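Local coordinates for protein O-methyltransferase (Saccharopolyspora spinosa, PDB 4CE0) that probably methylates the 4'-hydroxyl of the rhamnose on spinosyn precursors, taking the methyl group from S-adenosyl-L-methionine in a magnesium-containing active site, at residues 10-15 with 90-95; 61-66 with 179-184; 69-74 with 98-103; 161-164 with 170-173. One frame throughout, in Å; residues are numbered along the deposited sequence.

Contact 1 (10-15 with 90-95); sequences DLLKKV and CIFMRA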
loop_
_atom_site.group_PDB
_atom_site.type_symbol
_atom_site.label_atom_id
_atom_site.label_comp_id
_atom_site.label_asym_id
_atom_site.label_seq_id
_atom_site.Cartn_x
_atom_site.Cartn_y
_atom_site.Cartn_z
ATOM N N ASP A 10 -2.663 -7.074 3.892
ATOM C CA ASP A 10 -1.661 -6.729 4.883
ATOM C C ASP A 10 -1.017 -5.401 4.538
ATOM O O ASP A 10 -0.894 -4.519 5.399
ATOM C CB ASP A 10 -0.585 -7.807 4.954
ATOM C CG ASP A 10 0.442 -7.532 6.045
ATOM O OD1 ASP A 10 0.059 -7.526 7.243
ATOM O OD2 ASP A 10 1.629 -7.335 5.708
ATOM N N LEU A 11 -0.625 -5.227 3.270
ATOM C CA LEU A 11 -0.095 -3.920 2.869
ATOM C C LEU A 11 -1.115 -2.784 3.070
ATOM O O LEU A 11 -0.766 -1.684 3.553
ATOM C CB LEU A 11 0.436 -3.948 1.441
ATOM C CG LEU A 11 0.896 -2.608 0.863
ATOM C CD1 LEU A 11 2.039 -2.003 1.624
ATOM C CD2 LEU A 11 1.251 -2.825 -0.656
ATOM N N LEU A 12 -2.360 -3.039 2.701
ATOM C CA LEU A 12 -3.410 -2.019 2.815
ATOM C C LEU A 12 -3.549 -1.471 4.241
ATOM O O LEU A 12 -3.646 -0.250 4.426
ATOM C CB LEU A 12 -4.746 -2.551 2.312
ATOM C CG LEU A 12 -5.879 -1.533 2.127
ATOM C CD1 LEU A 12 -5.450 -0.327 1.286
ATOM C CD2 LEU A 12 -7.068 -2.181 1.494
ATOM N N LYS A 13 -3.519 -2.356 5.235
ATOM C CA LYS A 13 -3.607 -1.941 6.652
ATOM C C LYS A 13 -2.469 -1.008 7.021
ATOM O O LYS A 13 -2.681 -0.014 7.708
ATOM C CB LYS A 13 -3.658 -3.170 7.579
ATOM C CG LYS A 13 -4.988 -3.937 7.415
ATOM C CD LYS A 13 -5.114 -5.124 8.323
ATOM C CE LYS A 13 -4.148 -6.208 7.944
ATOM N NZ LYS A 13 -4.564 -7.497 8.559
ATOM N N LYS A 14 -1.259 -1.332 6.570
ATOM C CA LYS A 14 -0.108 -0.476 6.800
ATOM C C LYS A 14 -0.313 0.871 6.124
ATOM O O LYS A 14 -0.006 1.924 6.685
ATOM C CB LYS A 14 1.156 -1.126 6.227
ATOM C CG LYS A 14 1.706 -2.322 7.005
ATOM C CD LYS A 14 2.853 -2.928 6.161
ATOM C CE LYS A 14 3.617 -4.063 6.846
ATOM N NZ LYS A 14 2.816 -5.318 6.904
ATOM N N VAL A 15 -0.821 0.837 4.894
ATOM C CA VAL A 15 -1.046 2.079 4.159
ATOM C C VAL A 15 -2.142 2.969 4.785
ATOM O O VAL A 15 -1.944 4.159 4.956
ATOM C CB VAL A 15 -1.388 1.788 2.691
ATOM C CG1 VAL A 15 -1.516 3.087 1.918
ATOM C CG2 VAL A 15 -0.306 0.865 2.097
ATOM N N CYS A 90 -13.898 2.113 5.841
ATOM C CA CYS A 90 -14.769 1.746 4.744
ATOM C C CYS A 90 -14.002 1.343 3.505
ATOM O O CYS A 90 -14.397 0.409 2.796
ATOM C CB CYS A 90 -15.665 2.925 4.405
ATOM S SG CYS A 90 -16.954 3.205 5.650
ATOM N N ILE A 91 -12.930 2.061 3.212
ATOM C CA ILE A 91 -12.032 1.631 2.122
ATOM C C ILE A 91 -11.570 0.192 2.358
ATOM O O ILE A 91 -11.599 -0.649 1.441
ATOM C CB ILE A 91 -10.837 2.570 1.976
ATOM C CG1 ILE A 91 -11.313 3.931 1.470
ATOM C CG2 ILE A 91 -9.811 2.049 0.969
ATOM C CD1 ILE A 91 -10.323 5.022 1.677
ATOM N N PHE A 92 -11.181 -0.100 3.594
ATOM C CA PHE A 92 -10.734 -1.438 3.919
ATOM C C PHE A 92 -11.802 -2.495 3.691
ATOM O O PHE A 92 -11.528 -3.504 3.069
ATOM C CB PHE A 92 -10.225 -1.536 5.354
ATOM C CG PHE A 92 -9.623 -2.854 5.661
ATOM C CD1 PHE A 92 -8.385 -3.202 5.105
ATOM C CD2 PHE A 92 -10.294 -3.773 6.463
ATOM C CE1 PHE A 92 -7.820 -4.430 5.377
ATOM C CE2 PHE A 92 -9.747 -5.004 6.738
ATOM C CZ PHE A 92 -8.490 -5.334 6.198
ATOM N N MET A 93 -13.032 -2.250 4.143
ATOM C CA MET A 93 -14.088 -3.237 3.914
ATOM C C MET A 93 -14.286 -3.453 2.415
ATOM O O MET A 93 -14.480 -4.577 1.950
ATOM C CB MET A 93 -15.407 -2.796 4.559
ATOM C CG MET A 93 -15.325 -2.656 6.028
ATOM S SD MET A 93 -16.938 -2.461 6.799
ATOM C CE MET A 93 -17.195 -0.752 6.474
ATOM N N ARG A 94 -14.237 -2.383 1.657
ATOM C CA ARG A 94 -14.400 -2.511 0.201
ATOM C C ARG A 94 -13.235 -3.316 -0.370
ATOM O O ARG A 94 -13.392 -4.105 -1.315
ATOM C CB ARG A 94 -14.484 -1.146 -0.462
ATOM C CG ARG A 94 -14.459 -1.163 -2.029
ATOM C CD ARG A 94 -15.666 -1.802 -2.670
ATOM N NE ARG A 94 -15.501 -2.048 -4.114
ATOM C CZ ARG A 94 -15.099 -3.205 -4.646
ATOM N NH1 ARG A 94 -14.760 -4.241 -3.881
ATOM N NH2 ARG A 94 -15.011 -3.332 -5.956
ATOM N N ALA A 95 -12.069 -3.151 0.236
ATOM C CA ALA A 95 -10.879 -3.855 -0.280
ATOM C C ALA A 95 -10.955 -5.351 0.051
ATOM O O ALA A 95 -10.508 -6.185 -0.734
ATOM C CB ALA A 95 -9.624 -3.242 0.258
#

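Contact 2 (61-66 with 179-184); sequences DNLQHC and LAVLRL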
loop_
_atom_site.group_PDB
_atom_site.type_symbol
_atom_site.label_atom_id
_atom_site.label_comp_id
_atom_site.label_asym_id
_atom_site.label_seq_id
_atom_site.Cartn_x
_atom_site.Cartn_y
_atom_site.Cartn_z
ATOM N N ASP A 61 -7.523 -5.218 11.983
ATOM C CA ASP A 61 -7.443 -6.685 11.967
ATOM C C ASP A 61 -8.770 -7.267 12.429
ATOM O O ASP A 61 -9.237 -8.310 11.951
ATOM C CB ASP A 61 -6.351 -7.238 12.887
ATOM C CG ASP A 61 -4.934 -6.930 12.407
ATOM O OD1 ASP A 61 -4.728 -6.549 11.238
ATOM O OD2 ASP A 61 -4.004 -7.086 13.230
ATOM N N ASN A 62 -9.375 -6.637 13.412
ATOM C CA ASN A 62 -10.683 -7.111 13.847
ATOM C C ASN A 62 -11.676 -6.985 12.700
ATOM O O ASN A 62 -12.507 -7.892 12.427
ATOM C CB ASN A 62 -11.150 -6.330 15.078
ATOM C CG ASN A 62 -12.636 -6.508 15.349
ATOM O OD1 ASN A 62 -13.455 -5.682 14.935
ATOM N ND2 ASN A 62 -12.988 -7.602 15.996
ATOM N N LEU A 63 -11.596 -5.868 11.986
ATOM C CA LEU A 63 -12.564 -5.621 10.904
ATOM C C LEU A 63 -12.404 -6.699 9.833
ATOM O O LEU A 63 -13.383 -7.243 9.325
ATOM C CB LEU A 63 -12.364 -4.223 10.339
ATOM C CG LEU A 63 -13.347 -3.705 9.286
ATOM C CD1 LEU A 63 -14.760 -3.963 9.675
ATOM C CD2 LEU A 63 -13.143 -2.190 9.083
ATOM N N GLN A 64 -11.164 -7.066 9.547
ATOM C CA GLN A 64 -10.888 -8.094 8.545
ATOM C C GLN A 64 -11.438 -9.463 9.006
ATOM O O GLN A 64 -11.998 -10.192 8.208
ATOM C CB GLN A 64 -9.389 -8.224 8.307
ATOM C CG GLN A 64 -9.042 -9.304 7.245
ATOM C CD GLN A 64 -7.579 -9.291 6.847
ATOM O OE1 GLN A 64 -6.849 -8.359 7.168
ATOM N NE2 GLN A 64 -7.137 -10.353 6.161
ATOM N N HIS A 65 -11.222 -9.809 10.275
ATOM C CA HIS A 65 -11.714 -11.075 10.866
ATOM C C HIS A 65 -13.215 -11.167 10.703
ATOM O O HIS A 65 -13.741 -12.176 10.225
ATOM C CB HIS A 65 -11.370 -11.141 12.369
ATOM C CG HIS A 65 -11.984 -12.310 13.088
ATOM N ND1 HIS A 65 -13.244 -12.267 13.646
ATOM C CD2 HIS A 65 -11.502 -13.551 13.331
ATOM C CE1 HIS A 65 -13.516 -13.436 14.201
ATOM N NE2 HIS A 65 -12.474 -14.230 14.033
ATOM N N CYS A 66 -13.920 -10.083 11.048
ATOM C CA CYS A 66 -15.387 -10.062 10.927
ATOM C C CYS A 66 -15.897 -10.165 9.473
ATOM O O CYS A 66 -16.817 -10.913 9.166
ATOM C CB CYS A 66 -15.968 -8.801 11.588
ATOM S SG CYS A 66 -15.699 -8.730 13.397
ATOM N N LEU A 179 -27.746 -6.020 6.572
ATOM C CA LEU A 179 -26.362 -5.800 6.891
ATOM C C LEU A 179 -25.821 -7.091 7.428
ATOM O O LEU A 179 -26.486 -7.776 8.205
ATOM C CB LEU A 179 -26.220 -4.698 7.958
ATOM C CG LEU A 179 -26.550 -3.255 7.531
ATOM C CD1 LEU A 179 -26.588 -2.292 8.725
ATOM C CD2 LEU A 179 -25.553 -2.772 6.514
ATOM N N ALA A 180 -24.595 -7.401 7.034
ATOM C CA ALA A 180 -23.851 -8.490 7.637
ATOM C C ALA A 180 -22.841 -7.949 8.634
ATOM O O ALA A 180 -22.411 -8.664 9.546
ATOM C CB ALA A 180 -23.134 -9.283 6.557
ATOM N N VAL A 181 -22.412 -6.707 8.434
ATOM C CA VAL A 181 -21.487 -6.060 9.366
ATOM C C VAL A 181 -21.928 -4.621 9.611
ATOM O O VAL A 181 -22.227 -3.893 8.697
ATOM C CB VAL A 181 -20.004 -6.081 8.837
ATOM C CG1 VAL A 181 -19.073 -5.234 9.708
ATOM C CG2 VAL A 181 -19.493 -7.484 8.683
ATOM N N LEU A 182 -21.946 -4.213 10.865
ATOM C CA LEU A 182 -22.374 -2.869 11.234
ATOM C C LEU A 182 -21.298 -2.319 12.134
ATOM O O LEU A 182 -21.088 -2.830 13.243
ATOM C CB LEU A 182 -23.744 -2.911 11.955
ATOM C CG LEU A 182 -24.198 -1.622 12.662
ATOM C CD1 LEU A 182 -24.320 -0.482 11.641
ATOM C CD2 LEU A 182 -25.521 -1.822 13.449
ATOM N N ARG A 183 -20.569 -1.321 11.636
ATOM C CA ARG A 183 -19.473 -0.718 12.391
ATOM C C ARG A 183 -19.881 0.670 12.889
ATOM O O ARG A 183 -20.303 1.512 12.106
ATOM C CB ARG A 183 -18.193 -0.666 11.564
ATOM C CG ARG A 183 -16.970 -0.266 12.376
ATOM C CD ARG A 183 -15.645 -0.331 11.583
ATOM N NE ARG A 183 -14.646 -0.550 12.597
ATOM C CZ ARG A 183 -14.100 0.398 13.344
ATOM N NH1 ARG A 183 -14.331 1.690 13.094
ATOM N NH2 ARG A 183 -13.274 0.030 14.311
ATOM N N LEU A 184 -19.814 0.870 14.207
ATOM C CA LEU A 184 -20.205 2.146 14.842
ATOM C C LEU A 184 -18.955 2.866 15.285
ATOM O O LEU A 184 -18.152 2.339 16.076
ATOM C CB LEU A 184 -21.108 1.931 16.033
ATOM C CG LEU A 184 -22.601 1.780 15.789
ATOM C CD1 LEU A 184 -22.910 0.583 14.939
ATOM C CD2 LEU A 184 -23.271 1.661 17.127
HETATM O O HOH W 1 -12.892 -3.208 14.034
#

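Contact 3 (69-74 with 98-103); sequences AVLADG and QAFGDT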
loop_
_atom_site.group_PDB
_atom_site.type_symbol
_atom_site.label_atom_id
_atom_site.label_comp_id
_atom_site.label_asym_id
_atom_site.label_seq_id
_atom_site.Cartn_x
_atom_site.Cartn_y
_atom_site.Cartn_z
ATOM N N ALA A 69 -15.291 -13.630 8.095
ATOM C CA ALA A 69 -16.129 -14.660 8.718
ATOM C C ALA A 69 -17.498 -14.643 8.082
ATOM O O ALA A 69 -18.085 -15.696 7.770
ATOM C CB ALA A 69 -16.235 -14.429 10.233
ATOM N N VAL A 70 -18.012 -13.438 7.891
ATOM C CA VAL A 70 -19.295 -13.240 7.220
ATOM C C VAL A 70 -19.284 -13.802 5.796
ATOM O O VAL A 70 -20.282 -14.383 5.335
ATOM C CB VAL A 70 -19.616 -11.741 7.193
ATOM C CG1 VAL A 70 -20.329 -11.335 5.948
ATOM C CG2 VAL A 70 -20.398 -11.328 8.472
ATOM N N LEU A 71 -18.185 -13.569 5.080
ATOM C CA LEU A 71 -18.041 -14.088 3.724
ATOM C C LEU A 71 -17.943 -15.629 3.725
ATOM O O LEU A 71 -18.610 -16.282 2.936
ATOM C CB LEU A 71 -16.816 -13.500 3.030
ATOM C CG LEU A 71 -16.824 -12.007 2.712
ATOM C CD1 LEU A 71 -15.573 -11.673 1.909
ATOM C CD2 LEU A 71 -18.085 -11.537 1.986
ATOM N N ALA A 72 -17.129 -16.211 4.614
ATOM C CA ALA A 72 -16.981 -17.674 4.628
ATOM C C ALA A 72 -18.241 -18.380 5.141
ATOM O O ALA A 72 -18.592 -19.449 4.659
ATOM C CB ALA A 72 -15.866 -18.054 5.434
ATOM N N ASP A 73 -18.905 -17.783 6.125
ATOM C CA ASP A 73 -20.118 -18.370 6.708
ATOM C C ASP A 73 -21.363 -18.218 5.827
ATOM O O ASP A 73 -22.363 -18.908 6.045
ATOM C CB ASP A 73 -20.412 -17.729 8.068
ATOM C CG ASP A 73 -19.403 -18.106 9.125
ATOM O OD1 ASP A 73 -18.343 -18.675 8.786
ATOM O OD2 ASP A 73 -19.677 -17.830 10.306
ATOM N N GLY A 74 -21.327 -17.315 4.848
ATOM C CA GLY A 74 -22.508 -17.037 4.048
ATOM C C GLY A 74 -23.510 -16.074 4.674
ATOM O O GLY A 74 -24.676 -16.031 4.268
ATOM N N GLN A 98 -13.056 -6.845 -2.592
ATOM C CA GLN A 98 -12.188 -6.942 -3.757
ATOM C C GLN A 98 -11.240 -8.125 -3.623
ATOM O O GLN A 98 -11.014 -8.830 -4.596
ATOM C CB GLN A 98 -11.364 -5.647 -3.910
ATOM C CG GLN A 98 -10.499 -5.599 -5.158
ATOM C CD GLN A 98 -11.322 -5.594 -6.423
ATOM O OE1 GLN A 98 -10.982 -6.265 -7.402
ATOM N NE2 GLN A 98 -12.418 -4.843 -6.412
ATOM N N ALA A 99 -10.652 -8.342 -2.447
ATOM C CA ALA A 99 -9.656 -9.431 -2.315
ATOM C C ALA A 99 -10.332 -10.776 -2.503
ATOM O O ALA A 99 -9.713 -11.736 -2.959
ATOM C CB ALA A 99 -8.981 -9.396 -0.970
ATOM N N PHE A 100 -11.611 -10.841 -2.144
ATOM C CA PHE A 100 -12.325 -12.110 -2.199
ATOM C C PHE A 100 -13.180 -12.265 -3.447
ATOM O O PHE A 100 -13.830 -13.281 -3.623
ATOM C CB PHE A 100 -13.169 -12.291 -0.950
ATOM C CG PHE A 100 -12.392 -12.838 0.211
ATOM C CD1 PHE A 100 -11.636 -11.997 1.015
ATOM C CD2 PHE A 100 -12.419 -14.201 0.503
ATOM C CE1 PHE A 100 -10.916 -12.495 2.068
ATOM C CE2 PHE A 100 -11.711 -14.706 1.559
ATOM C CZ PHE A 100 -10.950 -13.851 2.349
ATOM N N GLY A 101 -13.157 -11.268 -4.326
ATOM C CA GLY A 101 -13.955 -11.322 -5.538
ATOM C C GLY A 101 -15.471 -11.251 -5.335
ATOM O O GLY A 101 -16.208 -11.553 -6.254
ATOM N N ASP A 102 -15.937 -10.856 -4.147
ATOM C CA ASP A 102 -17.379 -10.688 -3.890
ATOM C C ASP A 102 -17.853 -9.371 -4.522
ATOM O O ASP A 102 -17.458 -8.283 -4.104
ATOM C CB ASP A 102 -17.680 -10.717 -2.386
ATOM C CG ASP A 102 -19.185 -10.530 -2.069
ATOM O OD1 ASP A 102 -19.849 -9.622 -2.651
ATOM O OD2 ASP A 102 -19.704 -11.291 -1.224
ATOM N N THR A 103 -18.686 -9.469 -5.551
ATOM C CA THR A 103 -19.093 -8.284 -6.299
ATOM C C THR A 103 -20.539 -7.895 -5.998
ATOM O O THR A 103 -21.039 -6.901 -6.511
ATOM C CB THR A 103 -18.903 -8.504 -7.823
ATOM O OG1 THR A 103 -19.758 -9.563 -8.272
ATOM C CG2 THR A 103 -17.470 -8.872 -8.132
#

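Contact 4 (161-164 with 170-173); sequences RFLP and TLPT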
loop_
_atom_site.group_PDB
_atom_site.type_symbol
_atom_site.label_atom_id
_atom_site.label_comp_id
_atom_site.label_asym_id
_atom_site.label_seq_id
_atom_site.Cartn_x
_atom_site.Cartn_y
_atom_site.Cartn_z
ATOM N N ARG A 161 -21.481 3.065 -1.566
ATOM C CA ARG A 161 -22.542 4.087 -1.539
ATOM C C ARG A 161 -22.419 4.983 -0.317
ATOM O O ARG A 161 -22.011 4.560 0.782
ATOM C CB ARG A 161 -23.915 3.431 -1.577
ATOM C CG ARG A 161 -24.131 2.633 -2.864
ATOM C CD ARG A 161 -25.544 2.059 -2.975
ATOM N NE ARG A 161 -26.565 3.116 -3.061
ATOM C CZ ARG A 161 -27.839 2.913 -3.415
ATOM N NH1 ARG A 161 -28.269 1.697 -3.739
ATOM N NH2 ARG A 161 -28.694 3.923 -3.431
ATOM N N PHE A 162 -22.709 6.253 -0.533
ATOM C CA PHE A 162 -22.545 7.239 0.514
ATOM C C PHE A 162 -23.899 7.681 0.990
ATOM O O PHE A 162 -24.798 7.862 0.192
ATOM C CB PHE A 162 -21.721 8.410 0.000
ATOM C CG PHE A 162 -20.370 7.998 -0.532
ATOM C CD1 PHE A 162 -20.215 7.629 -1.869
ATOM C CD2 PHE A 162 -19.248 7.983 0.300
ATOM C CE1 PHE A 162 -18.971 7.248 -2.375
ATOM C CE2 PHE A 162 -17.972 7.592 -0.206
ATOM C CZ PHE A 162 -17.842 7.232 -1.529
ATOM N N LEU A 163 -24.052 7.807 2.308
ATOM C CA LEU A 163 -25.294 8.299 2.890
ATOM C C LEU A 163 -24.971 9.527 3.720
ATOM O O LEU A 163 -24.646 9.396 4.915
ATOM C CB LEU A 163 -25.932 7.212 3.738
ATOM C CG LEU A 163 -27.338 7.415 4.293
ATOM C CD1 LEU A 163 -28.340 7.797 3.211
ATOM C CD2 LEU A 163 -27.763 6.109 5.012
ATOM N N PRO A 164 -25.051 10.726 3.097
ATOM C CA PRO A 164 -24.653 11.979 3.754
ATOM C C PRO A 164 -25.791 12.588 4.576
ATOM O O PRO A 164 -26.902 12.707 4.068
ATOM C CB PRO A 164 -24.306 12.882 2.562
ATOM C CG PRO A 164 -25.267 12.461 1.507
ATOM C CD PRO A 164 -25.348 10.949 1.662
ATOM N N THR A 170 -30.941 10.712 8.557
ATOM C CA THR A 170 -30.706 9.770 7.463
ATOM C C THR A 170 -31.037 8.306 7.731
ATOM O O THR A 170 -31.384 7.583 6.795
ATOM C CB THR A 170 -29.231 9.817 6.967
ATOM O OG1 THR A 170 -28.335 9.556 8.067
ATOM C CG2 THR A 170 -28.931 11.159 6.371
ATOM N N LEU A 171 -30.894 7.846 8.969
ATOM C CA LEU A 171 -30.998 6.409 9.252
ATOM C C LEU A 171 -32.428 5.881 9.389
ATOM O O LEU A 171 -32.696 4.725 9.049
ATOM C CB LEU A 171 -30.191 6.048 10.513
ATOM C CG LEU A 171 -28.687 6.361 10.501
ATOM C CD1 LEU A 171 -28.027 5.777 11.712
ATOM C CD2 LEU A 171 -28.053 5.793 9.249
ATOM N N PRO A 172 -33.367 6.719 9.869
ATOM C CA PRO A 172 -34.721 6.147 9.973
ATOM C C PRO A 172 -35.284 5.655 8.644
ATOM O O PRO A 172 -36.031 4.670 8.614
ATOM C CB PRO A 172 -35.549 7.306 10.525
ATOM C CG PRO A 172 -34.574 8.116 11.340
ATOM C CD PRO A 172 -33.268 8.032 10.535
ATOM N N THR A 173 -34.888 6.301 7.553
ATOM C CA THR A 173 -35.351 5.928 6.228
ATOM C C THR A 173 -34.204 5.438 5.342
ATOM O O THR A 173 -34.283 5.527 4.121
ATOM C CB THR A 173 -36.005 7.136 5.566
ATOM O OG1 THR A 173 -35.174 8.287 5.800
ATOM C CG2 THR A 173 -37.386 7.364 6.170
HETATM O O HOH W 2 -25.733 9.941 7.426
#

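Contact 1 (10-15 with 90-95)
The ring of Phe92 is the flat group that carries this contact, and Lys13 and Leu12, which reach it from helix 6-16, both approach it at a slant. Lys13 lays the aliphatic part of its chain against the far end of the ring: CG is 3.5 Å from Phe92 CE1, and Lys13 CD stands 4.0 Å from Phe92 CZ. Leu12 meets the near end, with its CD2 4.0 Å from Phe92 CD1. The ring reaches both because its CG is anti to the backbone N (chi1 -174°), which swings it towards helix 6-16. Ala95, one helical turn further on, lies beside Leu12, but the modelled approach of the two is too short to be trusted.

The two helices run almost exactly antiparallel, at 171°, with their axes 10.8 Å apart, so this is side-by-side packing of the N-terminal helix on one of the helices that flank the Rossmann-like methyltransferase sheet. Lys13 bends at chi3 (-68°), and its ammonium group leaves the apolar seam for Asp61 and Gln64 of helix 56-73. Its methylenes pack on the ring while its charge is met by Asp61. On the helix's outer side Lys14 NZ makes a salt bridge to Asp10 OD2 at 2.6 Å, while Leu11 packs on Leu11 of the second subunit.

Contact 2 (61-66 with 179-184)
A helix lying on a face of the central sheet, next to the metal site of a Rossmann-fold methyltransferase, brings Leu63 against Arg183. The isobutyl group of Leu63 crosses the arginine chain at about a right angle: CD2 is 4.0 Å from Arg183 CD, and the other methyl, Leu63 CD1, is 4.2 Å from the same carbon. Leu63 CD2 is also the branch nearest the guanidinium, which it approaches obliquely. Arg183 can lie across the leucine because its chain is extended from CG to NE and CG is anti to the backbone N (chi1 -170°), carrying the head well away from the strand.

The polar link between the two sides is a water. It donates to Asn62 OD1 at 2.7 Å and accepts from Arg183 NH2 over a longer 3.3 Å, lying at the edge of the guanidinium and in its plane. The same NH2 has its stronger partner in Asp212, a magnesium ligand, while NH1 pairs with Glu81 and with Asp185, another magnesium ligand. In this second-shell position Arg183 probably offsets the negative charge of the carboxylates and helps fix their positions.

Helix 56-73 runs against the direction of strand 181-184, at 161° between the short segments, as helices do when they cover a parallel alpha/beta sheet. Further along, Leu63 CD1 meets Val181 CG1 at 4.5 Å, and Val181 CG2 faces the carbonyl of Cys66, 4.4 Å from its O.

Contact 3 (69-74 with 98-103)
Leu71 sends its side chain from helix 56-73 straight at the end of helix 88-100. From CB, which points toward that partner, the chain leads to CG, anti to the carbonyl carbon (chi1 -67°), and there forks so that each methyl has a neighbour of its own. CD1 settles at the root of the Phe100 side chain, 3.8 Å from Phe100 CB and just as close to Phe100 CG, at an oblique slant to the ring. The second methyl, CD2, comes within 3.6 Å of Asp102 OD2.

That oxygen is held elsewhere: OD2 forms a salt bridge with Arg105, and OD1 of the same carboxylate accepts from the backbone N of Gly104. Leu71 also packs on Arg105, the partner of that carboxylate. Between Phe100 and Asp102 the chain turns at Gly101, whose positive phi (68°) and bonds back into the last turn, the one to Gln98 O being weak at 3.3 Å from Gly101 N, make a Schellman motif. Two neighbouring helices of a Rossmann-like layer are thus joined near their C-terminal ends, at the surface, by one leucine and a Schellman-capped turn.

Contact 4 (161-164 with 170-173)
A water joins the two segments through Leu163 O and Thr170 OG1. It stands 2.7 Å from Thr170 OG1 and hydrogen-bonds to Leu163 O at 2.8 Å, making a one-water bridge from the end of the strand to the threonine. Thr170 OG1 is also hydrogen-bonded to Trp166 O, one turn back, so the hydroxyl serves both the short helix 167-170 and the water. Its position follows from chi1 (57°), which places OG1 between the backbone N and the carbonyl carbon and leaves the methyl on another branch.

That methyl, Thr170 CG2, presses on the backbone of Pro164, 3.4 Å from its O and 3.9 Å from Pro164 C. Leu163 and Thr170 pass alongside one another, pointing opposite ways, with Leu163 CG 4.1 Å from Thr170 CB. Deeper in, Leu163 CD2 meets Leu171 CD2 at 4.3 Å, and both leucines also touch Val110 of the adjacent strand 107-111, which brings the turn against the sheet. Leu171 reaches on to helix 189-199, where it packs on Ser195 and Asn198.

Strand 160-164 is the outermost parallel strand on this side of the sheet, and the chain leaves it through a short helical turn carrying Phe167, a residue of the S-adenosyl-L-homocysteine site. The contact joins apolar packing of Leu163 and Leu171 to a water bridge at Thr170. The threonine serves both: its methyl packs while its hydroxyl ties the water and Trp166 O together, which probably helps hold the loop beside the cofactor.

Contacts 1, 2 and 3 form one connected region. Helix 88-100 supplies a side of both contact 1 and contact 3, whose centres lie 15 Å apart, and helix 56-73 serves contacts 2 and 3, 12 Å apart. The segments of contacts 1 and 2 interleave in sequence, and helix 6-16 reaches helix 56-73 through Lys13 with Asp61 and Gln64. Contacts 3 and 4 both fall within the sequence span of contact 2. Contact 4, 23 Å from contact 1, shares only the sheet with contact 2. Contact 2 borders the magnesium site and contact 4 lies near the cofactor; contacts 1 and 3 pack helices beside one another, contact 3 far from any site.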